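Local atomic coordinates of GP23.1 (Bacillus phage spp1, PDB entry 2XF7), a protein that is of unconfirmed function but has been proposed to act as a chaperone of the bacteriophage, and assembles from six copies of a small helical chain. Residues E22-A27 / G31-E36. Residues are numbered along the deposited sequence; the frame is centred on the assembly and turned at random.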
# COMPACT_ATOMS: atom_id res chain seq x y z
N GLU B 22 10.38 22.99 0.93
CA GLU B 22 11.38 22.72 2.02
C GLU B 22 11.67 21.19 2.13
O GLU B 22 12.81 20.75 2.13
CB GLU B 22 10.85 23.30 3.36
CG GLU B 22 10.56 24.80 3.30
CD GLU B 22 10.57 25.64 4.57
OE1 GLU B 22 9.49 26.19 4.91
OE2 GLU B 22 11.66 25.84 5.16
N LEU B 23 10.61 20.40 2.14
CA LEU B 23 10.76 18.98 2.23
C LEU B 23 11.30 18.36 0.93
O LEU B 23 12.08 17.49 0.92
CB LEU B 23 9.42 18.41 2.64
CG LEU B 23 9.25 16.96 2.96
CD1 LEU B 23 9.37 16.31 1.79
CD2 LEU B 23 10.28 16.48 3.88
N LEU B 24 10.81 18.87 -0.21
CA LEU B 24 11.32 18.36 -1.49
C LEU B 24 12.84 18.63 -1.59
O LEU B 24 13.58 17.76 -2.05
CB LEU B 24 10.58 18.95 -2.73
CG LEU B 24 9.06 18.71 -2.70
CD1 LEU B 24 8.44 19.30 -3.95
CD2 LEU B 24 8.71 17.17 -2.50
N ARG B 25 13.30 19.80 -1.10
CA ARG B 25 14.72 20.18 -1.12
C ARG B 25 15.54 19.12 -0.31
O ARG B 25 16.57 18.65 -0.76
CB ARG B 25 14.89 21.57 -0.47
CG ARG B 25 16.31 22.05 -0.51
CD ARG B 25 16.45 23.55 -0.14
NE ARG B 25 15.92 23.91 1.18
CZ ARG B 25 16.06 25.11 1.77
NH1 ARG B 25 16.76 26.08 1.18
NH2 ARG B 25 15.51 25.35 2.96
N VAL B 26 15.01 18.73 0.87
CA VAL B 26 15.70 17.76 1.72
C VAL B 26 15.75 16.41 0.95
O VAL B 26 16.80 15.76 0.93
CB VAL B 26 14.93 17.63 3.07
CG1 VAL B 26 15.44 16.40 3.87
CG2 VAL B 26 15.04 18.91 3.93
N ALA B 27 14.65 16.00 0.33
CA ALA B 27 14.57 14.72 -0.39
C ALA B 27 15.56 14.71 -1.58
O ALA B 27 16.26 13.71 -1.79
CB ALA B 27 13.15 14.47 -0.88
N GLY B 31 19.01 12.34 -2.00
CA GLY B 31 19.00 11.39 -3.12
C GLY B 31 17.71 10.57 -3.14
O GLY B 31 17.63 9.56 -3.85
N ASP B 32 16.67 11.02 -2.42
CA ASP B 32 15.39 10.29 -2.48
C ASP B 32 14.46 10.72 -3.65
O ASP B 32 13.43 10.06 -3.96
CB ASP B 32 14.63 10.34 -1.15
CG ASP B 32 15.32 9.53 -0.04
OD1 ASP B 32 16.02 8.54 -0.36
OD2 ASP B 32 15.23 9.94 1.13
N LEU B 33 14.80 11.89 -4.25
CA LEU B 33 14.12 12.43 -5.44
C LEU B 33 15.22 13.07 -6.26
O LEU B 33 16.24 13.53 -5.71
CB LEU B 33 13.13 13.58 -5.13
CG LEU B 33 11.81 13.24 -4.43
CD1 LEU B 33 11.04 14.56 -4.18
CD2 LEU B 33 10.98 12.31 -5.31
N THR B 34 14.99 13.10 -7.58
CA THR B 34 15.93 13.93 -8.38
C THR B 34 15.35 15.36 -8.40
O THR B 34 14.14 15.60 -8.14
CB THR B 34 16.02 13.41 -9.84
OG1 THR B 34 14.74 13.56 -10.46
CG2 THR B 34 16.46 11.94 -9.89
N GLN B 35 16.21 16.33 -8.82
CA GLN B 35 15.70 17.70 -8.93
C GLN B 35 14.54 17.76 -9.95
O GLN B 35 13.55 18.47 -9.73
CB GLN B 35 16.84 18.63 -9.39
CG GLN B 35 16.35 20.07 -9.41
CD GLN B 35 15.92 20.56 -8.04
OE1 GLN B 35 16.68 20.49 -7.05
NE2 GLN B 35 14.69 21.02 -7.92
N GLU B 36 14.67 17.04 -11.08
CA GLU B 36 13.63 17.02 -12.12
C GLU B 36 12.31 16.49 -11.52
O GLU B 36 11.23 17.06 -11.80
CB GLU B 36 14.05 16.10 -13.26
CG GLU B 36 12.86 16.02 -14.23
CD GLU B 36 13.27 15.50 -15.58
OE1 GLU B 36 14.15 16.18 -16.18
OE2 GLU B 36 12.75 14.43 -16.00
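Leu33 reaches back against helix 21-30 with one methyl, CD1. That methyl, Leu33 CD1, lies 3.9 Å from Ala27 CB and also 3.9 Å from Leu24 CD2. Ala27 and Leu24 are one turn apart, so the methyl packs against both. In Leu33, CG stands beside the backbone N and anti to the carbonyl carbon (chi1 -72°), and chi2 is extended. Leu24 has the same shape, and the two leucines meet at a slant. Asp32 N gives its hydrogen to Ala27 O at 2.8 Å, with the donor tilted 23° from the carbonyl plane. The Asp32 bond is the long 6→1 bond of a Schellman motif, in which Gly31 takes positive phi. Separately, Leu33 N makes a weak bond to Ala27 O at 3.4 Å. Thr34 is the N-cap of helix 35-42, and its backbone N bonds to Glu37 OE1, a capping box. Phe10 of helix 7-15 covers Ala27 and Leu33, and Ile41 touches both leucines. The Asp32 carboxylate serves the assembly instead. Asp32 OD1 forms a salt bridge with Lys40 of the second subunit, and Asp32 OD2 is hydrogen-bonded to the hydroxyls of Tyr7 and Tyr44 of that subunit.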